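Glutamyl endopeptidase (PDB 4JCN) cleaves proteins as a secreted serine endopeptidase of the S1B family, cutting preferentially on the carboxyl side of glutamate and also of aspartate. Local coordinates at residues E45-K50 / S92-L97; S23-P28 / I63-S68; V147-Y152 / R159-T164; V39-N44 / K113-S118. All coordinates share one frame; numbering follows the deposited sequence.

Interaction 1 (E45-K50 / S92-L97); sequences EILTNK and SDLAIL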
loop_
_atom_site.group_PDB
_atom_site.type_symbol
_atom_site.label_atom_id
_atom_site.label_comp_id
_atom_site.label_asym_id
_atom_site.label_seq_id
_atom_site.Cartn_x
_atom_site.Cartn_y
_atom_site.Cartn_z
ATOM N N GLU A 45 7.380 7.891 -6.128
ATOM C CA GLU A 45 7.443 7.066 -4.921
ATOM C C GLU A 45 6.130 6.381 -4.567
ATOM O O GLU A 45 5.020 6.991 -4.618
ATOM C CB GLU A 45 7.937 7.832 -3.699
ATOM C CG GLU A 45 9.372 8.353 -3.849
ATOM C CD GLU A 45 9.512 9.677 -4.601
ATOM O OE1 GLU A 45 8.536 10.464 -4.899
ATOM O OE2 GLU A 45 10.705 9.884 -4.921
ATOM N N ILE A 46 6.286 5.116 -4.174
ATOM C CA ILE A 46 5.274 4.343 -3.492
ATOM C C ILE A 46 5.740 3.895 -2.119
ATOM O O ILE A 46 6.950 3.799 -1.817
ATOM C CB ILE A 46 4.744 3.137 -4.258
ATOM C CG1 ILE A 46 5.739 2.008 -4.291
ATOM C CG2 ILE A 46 4.459 3.527 -5.662
ATOM C CD1 ILE A 46 5.151 0.650 -4.641
ATOM N N LEU A 47 4.766 3.663 -1.247
ATOM C CA LEU A 47 5.012 2.978 0.028
ATOM C C LEU A 47 4.480 1.544 -0.097
ATOM O O LEU A 47 3.424 1.318 -0.730
ATOM C CB LEU A 47 4.248 3.648 1.151
ATOM C CG LEU A 47 4.577 5.094 1.438
ATOM C CD1 LEU A 47 3.839 5.501 2.708
ATOM C CD2 LEU A 47 6.119 5.110 1.633
ATOM N N THR A 48 5.208 0.608 0.472
ATOM C CA THR A 48 4.840 -0.793 0.544
ATOM C C THR A 48 5.581 -1.375 1.765
ATOM O O THR A 48 6.084 -0.627 2.631
ATOM C CB THR A 48 5.122 -1.545 -0.792
ATOM O OG1 THR A 48 4.577 -2.870 -0.690
ATOM C CG2 THR A 48 6.595 -1.608 -1.100
ATOM N N ASN A 49 5.639 -2.695 1.858
ATOM C CA ASN A 49 6.336 -3.396 2.962
ATOM C C ASN A 49 7.793 -3.695 2.632
ATOM O O ASN A 49 8.203 -3.870 1.477
ATOM C CB ASN A 49 5.665 -4.696 3.372
ATOM C CG ASN A 49 4.256 -4.532 3.824
ATOM O OD1 ASN A 49 3.813 -3.514 4.486
ATOM N ND2 ASN A 49 3.502 -5.480 3.470
ATOM N N LYS A 50 8.614 -3.729 3.652
ATOM C CA LYS A 50 9.975 -4.310 3.536
ATOM C C LYS A 50 9.863 -5.719 2.972
ATOM O O LYS A 50 10.667 -6.092 2.084
ATOM C CB LYS A 50 10.717 -4.366 4.902
ATOM C CG LYS A 50 11.287 -3.022 5.356
ATOM C CD LYS A 50 11.634 -3.007 6.853
ATOM C CE LYS A 50 12.340 -1.701 7.195
ATOM N NZ LYS A 50 12.507 -1.586 8.657
ATOM N N SER A 92 9.677 -1.363 11.753
ATOM C CA SER A 92 8.365 -1.550 11.162
ATOM C C SER A 92 8.595 -2.006 9.705
ATOM O O SER A 92 9.598 -1.649 9.091
ATOM C CB SER A 92 7.540 -0.220 11.135
ATOM O OG SER A 92 6.907 -0.148 12.347
ATOM N N ASP A 93 7.624 -2.762 9.226
ATOM C CA ASP A 93 7.567 -3.335 7.822
ATOM C C ASP A 93 7.121 -2.336 6.741
ATOM O O ASP A 93 6.102 -2.454 6.175
ATOM C CB ASP A 93 6.658 -4.586 7.889
ATOM C CG ASP A 93 6.991 -5.626 6.850
ATOM O OD1 ASP A 93 7.739 -5.249 5.921
ATOM O OD2 ASP A 93 6.406 -6.727 6.920
ATOM N N LEU A 94 7.964 -1.344 6.537
ATOM C CA LEU A 94 7.788 -0.221 5.711
ATOM C C LEU A 94 9.001 0.101 4.911
ATOM O O LEU A 94 10.123 0.195 5.405
ATOM C CB LEU A 94 7.348 1.039 6.544
ATOM C CG LEU A 94 7.002 2.334 5.806
ATOM C CD1 LEU A 94 5.743 2.189 4.988
ATOM C CD2 LEU A 94 6.846 3.541 6.773
ATOM N N ALA A 95 8.760 0.321 3.616
ATOM C CA ALA A 95 9.762 0.772 2.693
ATOM C C ALA A 95 9.131 1.730 1.644
ATOM O O ALA A 95 8.040 1.575 1.241
ATOM C CB ALA A 95 10.420 -0.375 2.001
ATOM N N ILE A 96 9.941 2.690 1.193
ATOM C CA ILE A 96 9.685 3.475 0.031
ATOM C C ILE A 96 10.323 2.729 -1.124
ATOM O O ILE A 96 11.484 2.270 -1.013
ATOM C CB ILE A 96 10.354 4.844 0.162
ATOM C CG1 ILE A 96 9.680 5.706 1.261
ATOM C CG2 ILE A 96 10.212 5.612 -1.142
ATOM C CD1 ILE A 96 10.489 6.928 1.620
ATOM N N LEU A 97 9.598 2.686 -2.230
ATOM C CA LEU A 97 10.171 2.274 -3.525
ATOM C C LEU A 97 10.045 3.465 -4.435
ATOM O O LEU A 97 8.945 3.912 -4.781
ATOM C CB LEU A 97 9.407 1.108 -4.139
ATOM C CG LEU A 97 9.885 0.632 -5.494
ATOM C CD1 LEU A 97 11.283 0.057 -5.375
ATOM C CD2 LEU A 97 8.932 -0.445 -5.950
#

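Interaction 2 (S23-P28 / I63-S68); sequences SFIYIP and ISVHPS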
loop_
_atom_site.group_PDB
_atom_site.type_symbol
_atom_site.label_atom_id
_atom_site.label_comp_id
_atom_site.label_asym_id
_atom_site.label_seq_id
_atom_site.Cartn_x
_atom_site.Cartn_y
_atom_site.Cartn_z
ATOM N N SER A 23 -1.900 0.599 -5.701
ATOM C CA SER A 23 -1.027 0.014 -6.704
ATOM C C SER A 23 -0.793 -1.457 -6.473
ATOM O O SER A 23 -0.644 -1.980 -5.330
ATOM C CB SER A 23 0.320 0.742 -6.711
ATOM O OG SER A 23 0.156 2.138 -6.950
ATOM N N PHE A 24 -0.775 -2.149 -7.594
ATOM C CA PHE A 24 -0.450 -3.569 -7.672
ATOM C C PHE A 24 1.028 -3.813 -7.936
ATOM O O PHE A 24 1.632 -3.154 -8.764
ATOM C CB PHE A 24 -1.328 -4.214 -8.768
ATOM C CG PHE A 24 -0.901 -5.627 -9.180
ATOM C CD1 PHE A 24 -1.133 -6.733 -8.382
ATOM C CD2 PHE A 24 -0.342 -5.813 -10.422
ATOM C CE1 PHE A 24 -0.720 -8.021 -8.744
ATOM C CE2 PHE A 24 0.087 -7.067 -10.805
ATOM C CZ PHE A 24 -0.099 -8.168 -9.995
ATOM N N ILE A 25 1.655 -4.734 -7.211
ATOM C CA ILE A 25 3.098 -4.968 -7.327
ATOM C C ILE A 25 3.287 -6.429 -7.747
ATOM O O ILE A 25 2.708 -7.355 -7.130
ATOM C CB ILE A 25 3.803 -4.713 -5.980
ATOM C CG1 ILE A 25 3.618 -3.229 -5.606
ATOM C CG2 ILE A 25 5.282 -5.062 -6.090
ATOM C CD1 ILE A 25 4.214 -2.867 -4.277
ATOM N N TYR A 26 4.163 -6.621 -8.724
ATOM C CA TYR A 26 4.509 -7.958 -9.296
ATOM C C TYR A 26 6.011 -8.104 -9.301
ATOM O O TYR A 26 6.739 -7.224 -9.838
ATOM C CB TYR A 26 3.889 -8.049 -10.712
ATOM C CG TYR A 26 4.088 -9.456 -11.337
ATOM C CD1 TYR A 26 5.257 -9.802 -12.020
ATOM C CD2 TYR A 26 3.074 -10.412 -11.233
ATOM C CE1 TYR A 26 5.416 -11.130 -12.539
ATOM C CE2 TYR A 26 3.220 -11.710 -11.765
ATOM C CZ TYR A 26 4.378 -12.022 -12.451
ATOM O OH TYR A 26 4.545 -13.282 -12.983
ATOM N N ILE A 27 6.470 -9.192 -8.684
ATOM C CA ILE A 27 7.875 -9.500 -8.618
ATOM C C ILE A 27 8.067 -10.960 -9.086
ATOM O O ILE A 27 7.775 -11.880 -8.334
ATOM C CB ILE A 27 8.478 -9.296 -7.215
ATOM C CG1 ILE A 27 8.284 -7.853 -6.741
ATOM C CG2 ILE A 27 9.990 -9.609 -7.232
ATOM C CD1 ILE A 27 8.621 -7.673 -5.265
ATOM N N PRO A 28 8.734 -11.137 -10.268
ATOM C CA PRO A 28 9.083 -12.536 -10.545
ATOM C C PRO A 28 10.094 -13.133 -9.561
ATOM O O PRO A 28 10.959 -12.420 -9.072
ATOM C CB PRO A 28 9.654 -12.476 -11.979
ATOM C CG PRO A 28 10.188 -11.126 -12.125
ATOM C CD PRO A 28 9.356 -10.222 -11.211
ATOM N N ILE A 63 11.005 -5.239 -9.783
ATOM C CA ILE A 63 9.699 -4.856 -9.256
ATOM C C ILE A 63 8.917 -4.031 -10.338
ATOM O O ILE A 63 9.343 -2.995 -10.819
ATOM C CB ILE A 63 9.816 -3.995 -7.932
ATOM C CG1 ILE A 63 10.716 -4.675 -6.931
ATOM C CG2 ILE A 63 8.417 -3.780 -7.354
ATOM C CD1 ILE A 63 11.086 -3.822 -5.757
ATOM N N SER A 64 7.759 -4.546 -10.702
ATOM C CA SER A 64 6.786 -3.845 -11.474
ATOM C C SER A 64 5.663 -3.293 -10.607
ATOM O O SER A 64 5.091 -4.051 -9.819
ATOM C CB SER A 64 6.231 -4.817 -12.492
ATOM O OG SER A 64 7.228 -5.195 -13.433
ATOM N N VAL A 65 5.361 -1.990 -10.754
ATOM C CA VAL A 65 4.270 -1.322 -10.054
ATOM C C VAL A 65 3.194 -0.804 -11.027
ATOM O O VAL A 65 3.538 -0.071 -11.976
ATOM C CB VAL A 65 4.814 -0.098 -9.224
ATOM C CG1 VAL A 65 3.718 0.601 -8.404
ATOM C CG2 VAL A 65 5.891 -0.493 -8.315
ATOM N N HIS A 66 1.942 -1.244 -10.836
ATOM C CA HIS A 66 0.839 -0.915 -11.701
ATOM C C HIS A 66 -0.186 -0.160 -10.853
ATOM O O HIS A 66 -1.034 -0.761 -10.197
ATOM C CB HIS A 66 0.204 -2.147 -12.245
ATOM C CG HIS A 66 1.112 -3.020 -13.051
ATOM N ND1 HIS A 66 1.981 -3.932 -12.493
ATOM C CD2 HIS A 66 1.229 -3.159 -14.399
ATOM C CE1 HIS A 66 2.583 -4.618 -13.450
ATOM N NE2 HIS A 66 2.169 -4.162 -14.601
ATOM N N PRO A 67 -0.106 1.176 -10.875
ATOM C CA PRO A 67 -1.103 1.956 -10.135
ATOM C C PRO A 67 -2.474 1.826 -10.779
ATOM O O PRO A 67 -2.606 1.732 -11.998
ATOM C CB PRO A 67 -0.549 3.374 -10.201
ATOM C CG PRO A 67 0.335 3.403 -11.385
ATOM C CD PRO A 67 0.903 2.018 -11.536
ATOM N N SER A 68 -3.505 1.703 -9.967
ATOM C CA SER A 68 -4.858 1.571 -10.411
ATOM C C SER A 68 -5.101 0.337 -11.277
ATOM O O SER A 68 -6.019 0.377 -12.100
ATOM C CB SER A 68 -5.293 2.869 -11.191
ATOM O OG SER A 68 -4.431 3.970 -10.918
HETATM O O HOH W 1 8.448 -7.355 -12.462
#

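Interaction 3 (V147-Y152 / R159-T164); sequences VGKVVY and RYDLST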
loop_
_atom_site.group_PDB
_atom_site.type_symbol
_atom_site.label_atom_id
_atom_site.label_comp_id
_atom_site.label_asym_id
_atom_site.label_seq_id
_atom_site.Cartn_x
_atom_site.Cartn_y
_atom_site.Cartn_z
ATOM N N VAL A 147 -13.596 -3.318 4.773
ATOM C CA VAL A 147 -14.073 -2.347 5.771
ATOM C C VAL A 147 -13.810 -2.923 7.146
ATOM O O VAL A 147 -13.996 -4.119 7.369
ATOM C CB VAL A 147 -15.591 -2.090 5.555
ATOM C CG1 VAL A 147 -16.176 -1.327 6.712
ATOM C CG2 VAL A 147 -15.818 -1.330 4.252
ATOM N N GLY A 148 -13.339 -2.094 8.076
ATOM C CA GLY A 148 -13.119 -2.523 9.415
ATOM C C GLY A 148 -12.922 -1.380 10.449
ATOM O O GLY A 148 -13.077 -0.217 10.126
ATOM N N LYS A 149 -12.580 -1.814 11.632
ATOM C CA LYS A 149 -12.394 -0.943 12.822
ATOM C C LYS A 149 -11.035 -1.130 13.380
ATOM O O LYS A 149 -10.592 -2.246 13.546
ATOM C CB LYS A 149 -13.372 -1.306 13.981
ATOM C CG LYS A 149 -14.754 -0.757 13.777
ATOM C CD LYS A 149 -15.582 -0.930 15.045
ATOM C CE LYS A 149 -16.993 -0.427 14.831
ATOM N NZ LYS A 149 -17.016 1.049 14.939
ATOM N N VAL A 150 -10.426 -0.004 13.772
ATOM C CA VAL A 150 -9.219 0.042 14.490
ATOM C C VAL A 150 -9.431 -0.591 15.875
ATOM O O VAL A 150 -10.378 -0.212 16.618
ATOM C CB VAL A 150 -8.666 1.497 14.609
ATOM C CG1 VAL A 150 -7.417 1.509 15.520
ATOM C CG2 VAL A 150 -8.353 2.037 13.269
ATOM N N VAL A 151 -8.578 -1.539 16.246
ATOM C CA VAL A 151 -8.673 -2.124 17.599
ATOM C C VAL A 151 -7.526 -1.800 18.543
ATOM O O VAL A 151 -7.688 -1.946 19.750
ATOM C CB VAL A 151 -8.975 -3.629 17.566
ATOM C CG1 VAL A 151 -10.221 -3.880 16.719
ATOM C CG2 VAL A 151 -7.751 -4.421 17.026
ATOM N N TYR A 152 -6.380 -1.363 18.009
ATOM C CA TYR A 152 -5.109 -1.181 18.731
ATOM C C TYR A 152 -4.243 -0.146 18.052
ATOM O O TYR A 152 -4.018 -0.216 16.843
ATOM C CB TYR A 152 -4.334 -2.497 18.876
ATOM C CG TYR A 152 -3.016 -2.368 19.599
ATOM C CD1 TYR A 152 -1.866 -1.905 18.919
ATOM C CD2 TYR A 152 -2.899 -2.621 20.945
ATOM C CE1 TYR A 152 -0.661 -1.802 19.576
ATOM C CE2 TYR A 152 -1.713 -2.474 21.580
ATOM C CZ TYR A 152 -0.612 -2.056 20.892
ATOM O OH TYR A 152 0.551 -1.934 21.558
ATOM N N ARG A 159 -3.520 -1.964 14.640
ATOM C CA ARG A 159 -4.285 -3.236 14.377
ATOM C C ARG A 159 -5.773 -2.958 14.162
ATOM O O ARG A 159 -6.311 -2.018 14.702
ATOM C CB ARG A 159 -4.099 -4.216 15.495
ATOM C CG ARG A 159 -2.666 -4.612 15.748
ATOM C CD ARG A 159 -2.559 -5.311 17.072
ATOM N NE ARG A 159 -1.177 -5.595 17.437
ATOM C CZ ARG A 159 -0.715 -5.900 18.658
ATOM N NH1 ARG A 159 -1.550 -6.093 19.664
ATOM N NH2 ARG A 159 0.616 -6.131 18.842
ATOM N N TYR A 160 -6.417 -3.730 13.264
ATOM C CA TYR A 160 -7.800 -3.575 12.993
ATOM C C TYR A 160 -8.461 -4.972 12.925
ATOM O O TYR A 160 -7.771 -6.009 12.794
ATOM C CB TYR A 160 -8.074 -2.814 11.679
ATOM C CG TYR A 160 -7.058 -3.031 10.604
ATOM C CD1 TYR A 160 -7.052 -4.068 9.760
ATOM C CD2 TYR A 160 -6.004 -2.115 10.504
ATOM C CE1 TYR A 160 -5.986 -4.203 8.795
ATOM C CE2 TYR A 160 -5.021 -2.234 9.576
ATOM C CZ TYR A 160 -5.008 -3.304 8.730
ATOM O OH TYR A 160 -3.894 -3.241 7.855
ATOM N N ASP A 161 -9.780 -4.949 12.861
ATOM C CA ASP A 161 -10.591 -6.169 12.880
ATOM C C ASP A 161 -11.012 -6.661 11.460
ATOM O O ASP A 161 -11.836 -7.566 11.371
ATOM C CB ASP A 161 -11.836 -5.920 13.783
ATOM C CG ASP A 161 -12.946 -5.123 13.080
ATOM O OD1 ASP A 161 -12.799 -4.752 11.899
ATOM O OD2 ASP A 161 -14.000 -4.816 13.706
ATOM N N LEU A 162 -10.644 -5.958 10.396
ATOM C CA LEU A 162 -11.102 -6.314 8.977
ATOM C C LEU A 162 -10.179 -7.354 8.320
ATOM O O LEU A 162 -8.984 -7.485 8.703
ATOM C CB LEU A 162 -11.139 -5.093 8.046
ATOM C CG LEU A 162 -9.863 -4.275 7.733
ATOM C CD1 LEU A 162 -9.078 -4.849 6.560
ATOM C CD2 LEU A 162 -10.134 -2.777 7.504
ATOM N N SER A 163 -10.719 -8.054 7.311
ATOM C CA SER A 163 -10.022 -9.220 6.704
ATOM C C SER A 163 -9.105 -8.827 5.542
ATOM O O SER A 163 -9.438 -7.907 4.750
ATOM C CB SER A 163 -11.032 -10.254 6.201
ATOM O OG SER A 163 -11.824 -10.666 7.280
ATOM N N THR A 164 -7.970 -9.539 5.433
ATOM C CA THR A 164 -7.021 -9.371 4.308
ATOM C C THR A 164 -6.382 -10.746 3.949
ATOM O O THR A 164 -6.500 -11.732 4.711
ATOM C CB THR A 164 -5.862 -8.453 4.683
ATOM O OG1 THR A 164 -5.156 -9.050 5.800
ATOM C CG2 THR A 164 -6.379 -6.970 5.003
HETATM O O HOH W 2 -13.475 -6.661 5.986
#

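Interaction 4 (V39-N44 / K113-S118); sequences VVVGEN and KPATIS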
loop_
_atom_site.group_PDB
_atom_site.type_symbol
_atom_site.label_atom_id
_atom_site.label_comp_id
_atom_site.label_asym_id
_atom_site.label_seq_id
_atom_site.Cartn_x
_atom_site.Cartn_y
_atom_site.Cartn_z
ATOM N N VAL A 39 1.037 2.052 -2.348
ATOM C CA VAL A 39 0.300 3.304 -2.522
ATOM C C VAL A 39 1.279 4.444 -2.975
ATOM O O VAL A 39 2.382 4.606 -2.456
ATOM C CB VAL A 39 -0.472 3.691 -1.257
ATOM C CG1 VAL A 39 0.491 3.958 -0.059
ATOM C CG2 VAL A 39 -1.430 4.814 -1.567
ATOM N N VAL A 40 0.911 5.061 -4.087
ATOM C CA VAL A 40 1.716 6.167 -4.659
ATOM C C VAL A 40 1.558 7.331 -3.671
ATOM O O VAL A 40 0.403 7.708 -3.330
ATOM C CB VAL A 40 1.201 6.588 -6.051
ATOM C CG1 VAL A 40 1.967 7.794 -6.598
ATOM C CG2 VAL A 40 1.340 5.399 -6.990
ATOM N N VAL A 41 2.682 7.838 -3.242
ATOM C CA VAL A 41 2.713 8.958 -2.280
ATOM C C VAL A 41 3.531 10.152 -2.748
ATOM O O VAL A 41 3.554 11.192 -2.074
ATOM C CB VAL A 41 3.146 8.466 -0.903
ATOM C CG1 VAL A 41 2.134 7.439 -0.372
ATOM C CG2 VAL A 41 4.555 7.923 -0.909
ATOM N N GLY A 42 4.207 10.057 -3.901
ATOM C CA GLY A 42 4.976 11.178 -4.367
ATOM C C GLY A 42 5.235 11.050 -5.849
ATOM O O GLY A 42 4.850 10.051 -6.459
ATOM N N GLU A 43 5.962 12.021 -6.409
ATOM C CA GLU A 43 6.214 12.039 -7.852
ATOM C C GLU A 43 6.784 10.744 -8.406
ATOM O O GLU A 43 6.430 10.375 -9.509
ATOM C CB GLU A 43 7.228 13.210 -8.145
ATOM C CG GLU A 43 7.467 13.553 -9.613
ATOM C CD GLU A 43 6.330 14.286 -10.321
ATOM O OE1 GLU A 43 5.234 14.585 -9.746
ATOM O OE2 GLU A 43 6.538 14.557 -11.527
ATOM N N ASN A 44 7.767 10.137 -7.711
ATOM C CA ASN A 44 8.396 8.848 -8.129
ATOM C C ASN A 44 8.309 7.780 -7.089
ATOM O O ASN A 44 9.082 6.850 -7.150
ATOM C CB ASN A 44 9.850 9.027 -8.573
ATOM C CG ASN A 44 9.985 10.033 -9.685
ATOM O OD1 ASN A 44 9.495 9.781 -10.820
ATOM N ND2 ASN A 44 10.582 11.215 -9.361
ATOM N N LYS A 113 -2.896 10.790 -8.718
ATOM C CA LYS A 113 -2.705 11.757 -7.670
ATOM C C LYS A 113 -2.030 11.026 -6.494
ATOM O O LYS A 113 -2.605 10.020 -5.936
ATOM C CB LYS A 113 -4.014 12.313 -7.187
ATOM C CG LYS A 113 -4.900 12.970 -8.243
ATOM C CD LYS A 113 -6.302 13.398 -7.707
ATOM C CE LYS A 113 -7.200 12.275 -7.070
ATOM N NZ LYS A 113 -7.588 10.987 -7.817
ATOM N N PRO A 114 -0.888 11.547 -6.068
ATOM C CA PRO A 114 -0.312 10.937 -4.852
ATOM C C PRO A 114 -1.283 11.006 -3.691
ATOM O O PRO A 114 -1.970 12.027 -3.516
ATOM C CB PRO A 114 0.945 11.783 -4.594
ATOM C CG PRO A 114 1.360 12.187 -5.946
ATOM C CD PRO A 114 0.017 12.550 -6.611
ATOM N N ALA A 115 -1.348 9.922 -2.904
ATOM C CA ALA A 115 -2.269 9.814 -1.769
ATOM C C ALA A 115 -1.922 10.868 -0.725
ATOM O O ALA A 115 -0.755 11.212 -0.556
ATOM C CB ALA A 115 -2.155 8.469 -1.115
ATOM N N THR A 116 -2.965 11.271 -0.018
ATOM C CA THR A 116 -2.837 12.078 1.199
ATOM C C THR A 116 -2.531 11.240 2.392
ATOM O O THR A 116 -3.264 10.286 2.674
ATOM C CB THR A 116 -4.098 12.922 1.450
ATOM O OG1 THR A 116 -4.280 13.745 0.308
ATOM C CG2 THR A 116 -3.915 13.736 2.698
ATOM N N ILE A 117 -1.446 11.581 3.089
ATOM C CA ILE A 117 -1.057 10.893 4.310
ATOM C C ILE A 117 -1.766 11.632 5.471
ATOM O O ILE A 117 -1.681 12.851 5.524
ATOM C CB ILE A 117 0.479 10.880 4.553
ATOM C CG1 ILE A 117 1.273 10.304 3.345
ATOM C CG2 ILE A 117 0.847 10.098 5.772
ATOM C CD1 ILE A 117 0.828 8.909 2.964
ATOM N N SER A 118 -2.402 10.897 6.377
ATOM C CA SER A 118 -2.882 11.490 7.636
ATOM C C SER A 118 -1.696 11.859 8.620
ATOM O O SER A 118 -0.824 11.056 8.879
ATOM C CB SER A 118 -3.859 10.534 8.350
ATOM O OG SER A 118 -4.411 11.029 9.633
HETATM O O HOH W 3 1.680 12.532 -0.871
#

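Interaction 1 (E45-K50 / S92-L97)
Lys50 reaches back along the 92-97 segment, CG, CD and CE of its side chain passing backbone carbonyl oxygens. Lys50 CB lies 3.3 Å from Asp93 OD1. Lys50 CG sits 3.4 Å from Leu94 O. Beyond CG the chain is extended, with chi2 to chi4 all close to 180°, which carries CD and CE past the carbonyl oxygens of Ser92 and Leu94 and brings Lys50 NZ to a 2.9 Å hydrogen bond with Ser92 O. NZ has a second acceptor in the carbonyl of Tyr88, so the ammonium group is gripped by two backbone oxygens.

Asp93, the residue that Lys50 CB touches, is the predicted aspartate of the charge-relay system in this trypsin-like fold; its OD2 accepts a hydrogen bond from ND1 of His51, the residue that follows Lys50. The loop carrying the aspartate is thus laid against the start of helix 50-54, which carries the histidine, just after strand 45-48. Asp93 itself is the centre of an inverse gamma turn.

Next to this, strands 45-48 and 95-97 pair antiparallel within the six-stranded barrel. Ile46 and Leu97 exchange two backbone hydrogen bonds, as do Thr48 and Ala95. On the face bearing Ile46, the side chains of Ile46 and Leu97 run side by side, CG1 of the former 3.8 Å from CB of the latter. On the other face, Leu47 CD2 meets Ile96 CG1 at 3.6 Å, and helix 200-209 covers both residues through Leu206 and Phe205.

Interaction 2 (S23-P28 / I63-S68)
Strands 23-28 and 64-67 run antiparallel, their axes 4.4 Å apart at closest approach and their directions 160° apart. Phe24 pairs with His66, and Tyr26 with Ser64, each as a hydrogen-bonded pair; the shortest of the four bonds, from His66 N to Phe24 O, is 2.8 Å. Between them Ile25 faces Val65 as a non-hydrogen-bonded pair. This seam closes the six-stranded barrel of the trypsin-like fold by joining its first strand to its last in sheet order.

Toward the barrel interior, Ile63 packs alongside two isoleucines, its CG2 3.6 Å from Ile25 CG2 and its CG1 4.0 Å from Ile27 CG1. Leu97 of strand 95-99 adjoins Ile63. On the outer face Phe24 and His66 lie side by side with ring planes 41° apart, Phe24 CD2 coming within 3.6 Å of His66 ND1. Each ring has a further aromatic neighbour: Tyr134 meets Phe24 edge-to-face, and Tyr75 stacks on His66. A water links Ser64 OG (2.7 Å) to Tyr26 O, giving that carbonyl a second donor besides Ser64 N.

Contacts on the Ile25/Val65 face are thus mostly aliphatic, Ser23, bonded to Ala21, being the polar exception, while the aromatic pair and bridging water lie on the Phe24/His66/Ser64 face.

Interaction 3 (V147-Y152 / R159-T164)
A classic beta bulge interrupts the hairpin of strands 143-154 and 157-160, part of the second, seven-stranded sheet: Val151 and Tyr152 both face Arg159. Arg159 O accepts a 2.8 Å hydrogen bond from Val151 N and only a weak one from Tyr152 N, while Arg159 N donates to Tyr152 O.

At the bulge itself the guanidinium of Arg159 lies flat over one face of the Tyr152 ring, the planes 19° apart. Arg159 CZ stands 4.2 Å from the ring centroid, a cation-pi contact in which NH1 sits over the ring centre. Extended from CG to NE, the arginine runs alongside the tyrosine, Arg159 CD 3.8 Å from Tyr152 CB, and lays its guanidinium over the ring. NE is salt-bridged to Glu157.

At the other end, Asp161 folds back on Lys149. Its CG stands between the backbone N and the carbonyl carbon (chi1 79°), which lets OD1 take a 3.0 Å hydrogen bond from Lys149 N, met from above the carboxylate plane. Asp161 N answers with a bond to Lys149 O. Asn5 also donates to OD1. Next to this, Leu162 closes over Gly148, with CD2 3.3 Å from Gly148 N.

The carboxylate thus takes the place of a backbone carbonyl where regular pairing lapses, and Arg159, salt-bridged to Glu157 and covered on one face by the tyrosine ring, probably keeps its positive charge.

Interaction 4 (V39-N44 / K113-S118)
Ala115 packs tightly against the strand holding Val39 and Val40. Ala115 N donates a nearly straight 2.9 Å hydrogen bond to Val40 O (176° at the hydrogen). Ala115 CB touches that same oxygen, Val40 O, at 3.5 Å, and Val39 CG2 at 3.8 Å. With CG2 turned opposite the backbone N, that branch of Val39 is the one that meets the alanine. Further along, Val41 CG1 reaches Ile117 CD1 at 3.9 Å, the two side chains crossing at a slant. Val180 of strand 180-188 touches both Ala115 and Ile117, so the 113-118 loop touches both sheets of the trypsin-like fold.

The Pro114 end is looser and less buried. Its ring lies against backbone, CB 3.6 Å from Val41 C, where Val41 and Gly42 form a classic beta bulge opposite Glu45; toward Val40 CG1 the approach of Pro114 CG is a distant 4.5 Å. Here a water bridges the segments, donating to Val41 O (2.6 Å) and to Ala115 O (2.8 Å).

One direct hydrogen bond and one water bridge therefore supply the polar link, and aliphatic packing does the rest, without any charged group taking part across the contact.

Overall arrangement
From the N terminus, strand 22-29 comes first; interaction 2 joins it to strand 64-67 and so closes the barrel. Strand 32-42 follows and, through interaction 4, meets the 113-118 loop that leads on toward the second sheet. Interaction 1, pairing strand 45-48 with the 92-97 segment, is nested inside the long loop closed by interaction 4, and interaction 2 crosses both. These three touch one another: Ile25 and Ile63 pack on Ile46 and Leu97 inside the barrel, and Val40 adjoins Ser23. Interaction 3 closes a short hairpin later in the chain, in the second sheet, about 25 Å from interaction 2 between centres and touching none of the others.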